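Local structure of putative uncharacterized protein (4J25) at residues C105-R116 against L127-A135; P139-R149 against S200-G211. The protein probably hydroxylates prolyl residues of a protein substrate as an iron- and 2-oxoglutarate-dependent prolyl-4-hydroxylase. One frame throughout, in Å; residues are numbered along the deposited sequence.

Contact 1 of 2, residues C105-R116 against L127-A135; sequences CDQYLAAMDQLR and LEDFECHFA
Met112 lies over the ring of Phe130 where helix 103-123 packs across edge strand 129-137 of the major sheet in this double-stranded beta-helix (jellyroll) fold; the short segments run at 138°, with axes 8.7 Å apart. Apolar packing fills the middle. Met112 CB makes a CH-pi contact 4.1 Å from the Phe130 ring centroid, and CG, beside the backbone N (chi1 -65°), continues across the same ring toward CE1. The edge of that ring takes Leu109 CD2 and Tyr108 CE2; the Tyr108 and Phe130 side chains cross at about a right angle. Leu109 CD2 also reaches Cys132 SG, at 3.7 Å. The Phe130 ring meets Phe221 of the neighbouring strand 214-222.

Polar contacts gather at Arg116. Its NH2 forms a salt bridge with Asp113 OD1 (2.7 Å), met on the syn side of the carboxylate, while NH1 donates to Leu127 O at 3.0 Å; both acceptors lie near the guanidinium plane, and Glu128 O sits over one face. Replacing Arg116 with an alanine would probably leave Leu127 O and the Asp113 carboxylate without these donors and open a gap beside Leu127 CB. Glu128 and Asp129 face Arg222 in a classic beta bulge; the Glu128 carboxylate pairs with Arg155, that of Asp129 with Arg222.

Sulfur-aromatic contacts follow: Met112 SD approaches the Phe130 ring obliquely, and Cys105 SG meets the edge of Phe134, 3.8 Å from CE2.

Contact 2 of 2, residues P139-R149 against S200-G211; sequences PGAFYRRHLDR and SGEVPHEVLPAG. With MN (manganese (II) ion), chain I; OGA (N-oxalylglycine), chain J.
His146 and His205 converge on one manganese ion from an antiparallel hydrogen-bonded pair, and with Asp148 they supply the two-histidine, one-carboxylate facial triad of a 2-oxoglutarate oxygenase, on the minor-sheet side of the jellyroll. His205 can be followed outward. CB lies on the metal-bearing side of the strand pair; with CG between the backbone N and the carbonyl carbon (chi1 57°), the ring leans toward the 139-149 segment. ND1 donates to Val203 O at 3.0 Å, almost in the ring plane, and this bond, with the metal bond at NE2, holds the ring's rotation. CE1 passes Asp148 OD1, the carboxylate standing 82° from the ring plane, while CD2 comes within 3.0 Å of N-oxalylglycine O2'. At the tip, NE2 binds manganese at 2.1 Å.

His146 is held in the same manner, ND1 giving its N-H to Arg144 O, and its CE1 lies over the centre of the Tyr143 ring. Asp148 OD1, two oxygens of N-oxalylglycine and a water complete six ligands; Asp148 OD2 accepts from that water and is also hydrogen-bonded to Ser159 and Trp220. Backbone pairs Tyr143–Val207 and His146–His205 flank a beta bulge, where the register shifts by one residue. A second water takes the N-H of Asp148 and donates to Ser200 O and Val203 O. On the ligand's glycine portion, Val207 CG2 packs against C4 at 3.6 Å.

In the fold
Contacts 1 and 2 follow in series along the chain, their centres 21 Å apart on opposite sides of the chain's centre. Contact 1 backs the major sheet with a helix: apolar side chains, buried or partly so, fill its middle, polar groups mark one end, and the side chain of Cys132 is about 10 Å (nearest atoms) from N-oxalylglycine. Contact 2 pairs 139-149 with 205-207, an outermost strand of the minor sheet, mainly through backbone bonds; many residues are exposed, but Asp148, His205 and Val207 are buried, facing the metal and ligand. Strand 214-222 relates to both: Leu217 touches Tyr108 and Phe134 of contact 1, while Trp220 and Arg214 reach Asp148 and the ligand of contact 2.

Contact 1 of 2, residues C105-R116 against L127-A135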
# COMPACT_ATOMS: atom_id res chain seq x y z
N CYS A 105 -3.19 -3.76 13.30
CA CYS A 105 -3.74 -4.20 12.02
C CYS A 105 -5.23 -3.85 11.89
O CYS A 105 -5.68 -3.47 10.80
CB CYS A 105 -3.51 -5.70 11.84
SG CYS A 105 -1.77 -6.24 11.87
N ASP A 106 -5.98 -3.98 12.98
CA ASP A 106 -7.42 -3.73 12.98
C ASP A 106 -7.68 -2.28 12.61
O ASP A 106 -8.61 -1.97 11.87
CB ASP A 106 -8.05 -4.00 14.36
CG ASP A 106 -8.27 -5.48 14.64
OD1 ASP A 106 -7.79 -6.33 13.87
OD2 ASP A 106 -8.92 -5.78 15.66
N GLN A 107 -6.85 -1.39 13.14
CA GLN A 107 -6.97 0.03 12.86
C GLN A 107 -6.58 0.32 11.39
O GLN A 107 -7.19 1.16 10.74
CB GLN A 107 -6.09 0.81 13.81
CG GLN A 107 -6.57 0.75 15.26
CD GLN A 107 -5.85 1.75 16.14
OE1 GLN A 107 -5.51 2.85 15.71
NE2 GLN A 107 -5.61 1.37 17.39
N TYR A 108 -5.57 -0.37 10.88
CA TYR A 108 -5.19 -0.20 9.48
C TYR A 108 -6.34 -0.62 8.57
O TYR A 108 -6.67 0.09 7.63
CB TYR A 108 -3.94 -0.99 9.13
CG TYR A 108 -3.46 -0.71 7.72
CD1 TYR A 108 -3.13 0.58 7.34
CD2 TYR A 108 -3.37 -1.73 6.78
CE1 TYR A 108 -2.70 0.85 6.05
CE2 TYR A 108 -2.93 -1.46 5.49
CZ TYR A 108 -2.60 -0.17 5.13
OH TYR A 108 -2.17 0.12 3.86
N LEU A 109 -6.94 -1.77 8.86
CA LEU A 109 -8.05 -2.27 8.05
C LEU A 109 -9.26 -1.34 8.11
O LEU A 109 -9.95 -1.16 7.11
CB LEU A 109 -8.47 -3.68 8.47
CG LEU A 109 -7.38 -4.74 8.34
CD1 LEU A 109 -7.92 -6.08 8.87
CD2 LEU A 109 -6.86 -4.87 6.90
N ALA A 110 -9.51 -0.74 9.27
CA ALA A 110 -10.65 0.16 9.40
C ALA A 110 -10.45 1.38 8.50
O ALA A 110 -11.38 1.80 7.81
CB ALA A 110 -10.87 0.57 10.85
N ALA A 111 -9.22 1.90 8.44
CA ALA A 111 -8.94 3.05 7.59
C ALA A 111 -9.03 2.68 6.10
O ALA A 111 -9.54 3.46 5.28
CB ALA A 111 -7.56 3.63 7.90
N MET A 112 -8.52 1.51 5.75
CA MET A 112 -8.54 1.08 4.37
C MET A 112 -9.97 0.73 3.95
O MET A 112 -10.31 0.86 2.78
CB MET A 112 -7.60 -0.11 4.16
CG MET A 112 -6.13 0.25 4.38
SD MET A 112 -5.56 1.50 3.20
CE MET A 112 -5.64 2.99 4.07
N ASP A 113 -10.80 0.30 4.90
CA ASP A 113 -12.19 0.07 4.56
C ASP A 113 -12.86 1.39 4.23
O ASP A 113 -13.68 1.46 3.33
CB ASP A 113 -12.97 -0.67 5.64
CG ASP A 113 -14.36 -1.07 5.18
OD1 ASP A 113 -14.47 -1.95 4.31
OD2 ASP A 113 -15.35 -0.50 5.66
N GLN A 114 -12.50 2.45 4.94
CA GLN A 114 -13.01 3.77 4.61
C GLN A 114 -12.56 4.20 3.22
O GLN A 114 -13.33 4.78 2.47
CB GLN A 114 -12.53 4.80 5.61
CG GLN A 114 -13.29 4.87 6.90
CD GLN A 114 -12.76 5.99 7.77
OE1 GLN A 114 -11.61 5.96 8.17
NE2 GLN A 114 -13.58 7.00 8.02
N LEU A 115 -11.30 3.96 2.91
CA LEU A 115 -10.76 4.23 1.58
C LEU A 115 -11.49 3.42 0.48
O LEU A 115 -11.77 3.95 -0.57
CB LEU A 115 -9.25 3.96 1.55
CG LEU A 115 -8.54 4.23 0.21
CD1 LEU A 115 -8.85 5.63 -0.28
CD2 LEU A 115 -7.04 4.03 0.35
N ARG A 116 -11.79 2.15 0.74
CA ARG A 116 -12.62 1.34 -0.15
C ARG A 116 -13.95 1.99 -0.51
O ARG A 116 -14.31 2.09 -1.70
CB ARG A 116 -12.88 -0.05 0.44
CG ARG A 116 -13.55 -1.01 -0.57
CD ARG A 116 -13.65 -2.42 -0.03
NE ARG A 116 -14.42 -2.45 1.20
CZ ARG A 116 -15.75 -2.46 1.27
NH1 ARG A 116 -16.49 -2.45 0.17
NH2 ARG A 116 -16.35 -2.48 2.46
N LEU A 127 -15.55 -2.29 -5.53
CA LEU A 127 -14.58 -3.00 -4.69
C LEU A 127 -15.28 -3.69 -3.52
O LEU A 127 -15.96 -3.03 -2.72
CB LEU A 127 -13.54 -2.02 -4.17
CG LEU A 127 -12.71 -1.25 -5.20
CD1 LEU A 127 -11.92 -0.16 -4.53
CD2 LEU A 127 -11.81 -2.20 -5.94
N GLU A 128 -15.10 -4.99 -3.40
CA GLU A 128 -15.77 -5.75 -2.34
C GLU A 128 -14.91 -5.91 -1.09
O GLU A 128 -15.44 -6.06 0.02
CB GLU A 128 -16.15 -7.14 -2.84
CG GLU A 128 -14.96 -8.00 -3.24
CD GLU A 128 -15.31 -9.47 -3.32
OE1 GLU A 128 -16.43 -9.79 -3.78
OE2 GLU A 128 -14.47 -10.30 -2.91
N ASP A 129 -13.59 -5.92 -1.26
CA ASP A 129 -12.71 -6.07 -0.10
C ASP A 129 -11.26 -5.58 -0.34
O ASP A 129 -10.89 -5.10 -1.43
CB ASP A 129 -12.75 -7.51 0.42
CG ASP A 129 -11.84 -8.46 -0.33
OD1 ASP A 129 -11.55 -9.55 0.22
OD2 ASP A 129 -11.39 -8.15 -1.44
N PHE A 130 -10.47 -5.69 0.72
CA PHE A 130 -9.08 -5.28 0.74
C PHE A 130 -8.32 -6.41 1.38
O PHE A 130 -8.70 -6.89 2.45
CB PHE A 130 -8.91 -4.00 1.57
CG PHE A 130 -7.49 -3.52 1.66
CD1 PHE A 130 -6.78 -3.59 2.88
CD2 PHE A 130 -6.83 -3.02 0.54
CE1 PHE A 130 -5.46 -3.15 2.96
CE2 PHE A 130 -5.52 -2.57 0.62
CZ PHE A 130 -4.83 -2.63 1.85
N GLU A 131 -7.29 -6.89 0.70
CA GLU A 131 -6.45 -7.92 1.24
C GLU A 131 -5.05 -7.33 1.38
O GLU A 131 -4.59 -6.59 0.51
CB GLU A 131 -6.43 -9.15 0.32
CG GLU A 131 -5.86 -8.87 -1.07
CD GLU A 131 -5.67 -10.10 -1.93
OE1 GLU A 131 -5.90 -11.22 -1.43
OE2 GLU A 131 -5.30 -9.95 -3.11
N CYS A 132 -4.38 -7.65 2.47
CA CYS A 132 -3.03 -7.16 2.67
C CYS A 132 -2.18 -8.09 3.51
O CYS A 132 -2.67 -9.05 4.11
CB CYS A 132 -3.07 -5.76 3.27
SG CYS A 132 -3.82 -5.73 4.88
N HIS A 133 -0.87 -7.82 3.50
CA HIS A 133 0.07 -8.60 4.27
C HIS A 133 1.34 -7.79 4.41
O HIS A 133 1.57 -6.84 3.64
CB HIS A 133 0.36 -9.96 3.62
CG HIS A 133 1.11 -9.88 2.32
ND1 HIS A 133 2.48 -9.76 2.26
CD2 HIS A 133 0.68 -9.95 1.04
CE1 HIS A 133 2.86 -9.74 0.99
NE2 HIS A 133 1.79 -9.85 0.24
N PHE A 134 2.15 -8.17 5.40
CA PHE A 134 3.41 -7.48 5.66
C PHE A 134 4.47 -7.99 4.71
O PHE A 134 4.37 -9.09 4.18
CB PHE A 134 3.88 -7.67 7.11
CG PHE A 134 3.06 -6.91 8.11
CD1 PHE A 134 3.23 -5.55 8.28
CD2 PHE A 134 2.10 -7.55 8.86
CE1 PHE A 134 2.47 -4.85 9.20
CE2 PHE A 134 1.35 -6.86 9.77
CZ PHE A 134 1.52 -5.51 9.95
N ALA A 135 5.50 -7.17 4.48
CA ALA A 135 6.62 -7.58 3.66
C ALA A 135 7.89 -7.00 4.24
O ALA A 135 7.96 -5.82 4.57
CB ALA A 135 6.42 -7.10 2.20

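Contact 2 of 2, residues P139-R149 against S200-G211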
# COMPACT_ATOMS: atom_id res chain seq x y z
N PRO A 139 18.41 -6.59 3.29
CA PRO A 139 19.31 -5.74 2.49
C PRO A 139 19.74 -6.45 1.21
O PRO A 139 20.16 -7.59 1.28
CB PRO A 139 20.51 -5.52 3.41
CG PRO A 139 19.98 -5.73 4.79
CD PRO A 139 18.89 -6.76 4.67
N GLY A 140 19.63 -5.79 0.07
CA GLY A 140 19.99 -6.41 -1.20
C GLY A 140 18.80 -6.93 -1.99
O GLY A 140 18.91 -7.12 -3.20
N ALA A 141 17.67 -7.16 -1.33
CA ALA A 141 16.50 -7.68 -2.02
C ALA A 141 15.91 -6.59 -2.90
O ALA A 141 15.89 -5.42 -2.54
CB ALA A 141 15.47 -8.19 -1.03
N PHE A 142 15.44 -7.00 -4.07
CA PHE A 142 14.76 -6.09 -4.97
C PHE A 142 13.58 -6.80 -5.58
O PHE A 142 13.44 -8.01 -5.44
CB PHE A 142 15.72 -5.63 -6.06
CG PHE A 142 16.33 -6.75 -6.85
CD1 PHE A 142 15.74 -7.20 -8.02
CD2 PHE A 142 17.52 -7.34 -6.44
CE1 PHE A 142 16.30 -8.22 -8.75
CE2 PHE A 142 18.09 -8.36 -7.16
CZ PHE A 142 17.49 -8.81 -8.32
N TYR A 143 12.72 -6.03 -6.24
CA TYR A 143 11.53 -6.55 -6.90
C TYR A 143 11.53 -5.95 -8.29
O TYR A 143 11.38 -4.74 -8.46
CB TYR A 143 10.28 -6.13 -6.13
CG TYR A 143 9.04 -6.98 -6.34
CD1 TYR A 143 8.91 -7.81 -7.44
CD2 TYR A 143 8.00 -6.93 -5.42
CE1 TYR A 143 7.77 -8.58 -7.62
CE2 TYR A 143 6.86 -7.70 -5.59
CZ TYR A 143 6.75 -8.52 -6.69
OH TYR A 143 5.62 -9.29 -6.86
N ARG A 144 11.70 -6.81 -9.29
CA ARG A 144 11.82 -6.38 -10.68
C ARG A 144 10.53 -5.79 -11.24
O ARG A 144 9.44 -6.05 -10.72
CB ARG A 144 12.27 -7.56 -11.51
CG ARG A 144 13.57 -8.15 -11.00
CD ARG A 144 14.37 -8.74 -12.14
NE ARG A 144 14.70 -7.74 -13.15
CZ ARG A 144 15.30 -8.02 -14.30
NH1 ARG A 144 15.63 -9.27 -14.58
NH2 ARG A 144 15.57 -7.05 -15.17
N ARG A 145 10.64 -5.02 -12.32
CA ARG A 145 9.49 -4.31 -12.86
C ARG A 145 8.32 -5.26 -13.11
O ARG A 145 8.49 -6.37 -13.60
CB ARG A 145 9.83 -3.56 -14.14
CG ARG A 145 8.81 -2.48 -14.46
CD ARG A 145 9.11 -1.75 -15.74
NE ARG A 145 10.49 -1.28 -15.77
CZ ARG A 145 10.95 -0.36 -16.60
NH1 ARG A 145 12.22 -0.00 -16.56
NH2 ARG A 145 10.13 0.21 -17.47
N HIS A 146 7.14 -4.80 -12.75
CA HIS A 146 5.94 -5.63 -12.88
C HIS A 146 4.68 -4.80 -12.77
O HIS A 146 4.70 -3.63 -12.36
CB HIS A 146 5.93 -6.73 -11.81
CG HIS A 146 5.69 -6.25 -10.42
ND1 HIS A 146 6.69 -5.69 -9.65
CD2 HIS A 146 4.58 -6.24 -9.65
CE1 HIS A 146 6.20 -5.35 -8.47
NE2 HIS A 146 4.92 -5.67 -8.44
N LEU A 147 3.58 -5.43 -13.19
CA LEU A 147 2.24 -4.92 -12.96
C LEU A 147 1.58 -5.82 -11.94
O LEU A 147 1.79 -7.03 -11.95
CB LEU A 147 1.41 -4.93 -14.24
CG LEU A 147 1.69 -3.83 -15.25
CD1 LEU A 147 1.55 -4.37 -16.68
CD2 LEU A 147 0.77 -2.67 -15.02
N ASP A 148 0.79 -5.24 -11.06
CA ASP A 148 0.11 -6.03 -10.05
C ASP A 148 -1.05 -6.81 -10.64
O ASP A 148 -1.32 -7.93 -10.22
CB ASP A 148 -0.39 -5.15 -8.91
CG ASP A 148 0.73 -4.64 -8.02
OD1 ASP A 148 1.85 -5.19 -8.01
OD2 ASP A 148 0.46 -3.68 -7.30
N ARG A 149 -1.75 -6.23 -11.59
CA ARG A 149 -2.90 -6.89 -12.20
C ARG A 149 -2.62 -7.19 -13.67
O ARG A 149 -2.34 -6.28 -14.43
CB ARG A 149 -4.14 -6.00 -12.09
CG ARG A 149 -5.34 -6.57 -12.81
CD ARG A 149 -6.31 -5.52 -13.27
NE ARG A 149 -7.45 -6.16 -13.94
CZ ARG A 149 -8.55 -5.52 -14.33
NH1 ARG A 149 -8.66 -4.22 -14.12
NH2 ARG A 149 -9.52 -6.19 -14.92
N SER A 200 -3.92 -0.83 -10.27
CA SER A 200 -3.11 -2.03 -10.42
C SER A 200 -2.85 -2.44 -11.87
O SER A 200 -1.79 -2.97 -12.18
CB SER A 200 -3.76 -3.22 -9.70
OG SER A 200 -4.12 -2.88 -8.37
N GLY A 201 -3.82 -2.22 -12.74
CA GLY A 201 -3.68 -2.62 -14.13
C GLY A 201 -2.90 -1.63 -14.96
O GLY A 201 -2.62 -1.89 -16.13
N GLU A 202 -2.53 -0.50 -14.36
CA GLU A 202 -1.99 0.63 -15.13
C GLU A 202 -0.55 1.04 -14.84
O GLU A 202 0.15 1.52 -15.73
CB GLU A 202 -2.87 1.86 -14.95
CG GLU A 202 -2.15 3.15 -15.31
CD GLU A 202 -3.06 4.36 -15.27
OE1 GLU A 202 -2.53 5.50 -15.25
OE2 GLU A 202 -4.31 4.17 -15.27
N VAL A 203 -0.11 0.90 -13.59
CA VAL A 203 1.20 1.45 -13.23
C VAL A 203 2.25 0.38 -13.01
O VAL A 203 2.27 -0.27 -11.95
CB VAL A 203 1.12 2.31 -11.98
CG1 VAL A 203 2.50 2.88 -11.64
CG2 VAL A 203 0.13 3.42 -12.19
N PRO A 204 3.13 0.18 -14.00
CA PRO A 204 4.25 -0.73 -13.77
C PRO A 204 5.12 -0.14 -12.68
O PRO A 204 5.18 1.09 -12.56
CB PRO A 204 4.99 -0.74 -15.11
CG PRO A 204 4.02 -0.20 -16.09
CD PRO A 204 3.17 0.76 -15.36
N HIS A 205 5.77 -0.98 -11.89
CA HIS A 205 6.60 -0.47 -10.80
C HIS A 205 7.62 -1.51 -10.39
O HIS A 205 7.51 -2.68 -10.76
CB HIS A 205 5.75 -0.04 -9.60
CG HIS A 205 4.87 -1.13 -9.05
ND1 HIS A 205 3.67 -1.47 -9.63
CD2 HIS A 205 5.02 -1.95 -7.98
CE1 HIS A 205 3.12 -2.46 -8.95
NE2 HIS A 205 3.90 -2.76 -7.94
N GLU A 206 8.63 -1.08 -9.66
CA GLU A 206 9.68 -1.97 -9.20
C GLU A 206 10.22 -1.45 -7.88
O GLU A 206 9.93 -0.32 -7.48
CB GLU A 206 10.79 -2.06 -10.25
CG GLU A 206 11.54 -0.78 -10.42
CD GLU A 206 12.55 -0.83 -11.54
OE1 GLU A 206 13.21 0.19 -11.79
OE2 GLU A 206 12.67 -1.88 -12.20
N VAL A 207 11.00 -2.28 -7.20
CA VAL A 207 11.66 -1.89 -5.97
C VAL A 207 13.16 -2.04 -6.15
O VAL A 207 13.64 -3.11 -6.48
CB VAL A 207 11.23 -2.74 -4.78
CG1 VAL A 207 12.02 -2.34 -3.49
CG2 VAL A 207 9.72 -2.63 -4.57
N LEU A 208 13.89 -0.94 -5.96
CA LEU A 208 15.34 -0.98 -6.07
C LEU A 208 15.94 -1.53 -4.77
O LEU A 208 15.35 -1.40 -3.71
CB LEU A 208 15.89 0.42 -6.37
CG LEU A 208 15.51 1.04 -7.72
CD1 LEU A 208 16.46 2.19 -8.06
CD2 LEU A 208 15.55 0.02 -8.81
N PRO A 209 17.11 -2.18 -4.86
CA PRO A 209 17.63 -2.79 -3.63
C PRO A 209 17.93 -1.74 -2.56
O PRO A 209 18.26 -0.59 -2.89
CB PRO A 209 18.91 -3.51 -4.09
CG PRO A 209 19.20 -3.01 -5.45
CD PRO A 209 17.93 -2.49 -6.04
N ALA A 210 17.77 -2.13 -1.30
CA ALA A 210 18.09 -1.26 -0.18
C ALA A 210 19.33 -1.78 0.52
O ALA A 210 19.69 -2.94 0.36
CB ALA A 210 16.94 -1.19 0.80
N GLY A 211 19.96 -0.92 1.31
CA GLY A 211 21.12 -1.31 2.08
C GLY A 211 20.75 -1.71 3.49
O GLY A 211 21.62 -2.06 4.27
MN MN I . 3.66 -4.62 -7.00
C1 OGA J . 4.20 -5.69 -4.49
C2 OGA J . 5.01 -4.45 -4.64
C4 OGA J . 6.27 -2.57 -3.64
C5 OGA J . 6.72 -2.00 -2.33
O1 OGA J . 4.18 -6.26 -3.36
O2 OGA J . 3.52 -6.15 -5.48
O2' OGA J . 5.24 -4.00 -5.75
O3 OGA J . 6.92 -0.77 -2.24
N1 OGA J . 5.52 -3.77 -3.46
O4 OGA J . 6.90 -2.74 -1.33
O HOH W 1 0.55 -2.33 -11.08
O HOH W 2 2.45 -3.51 -5.46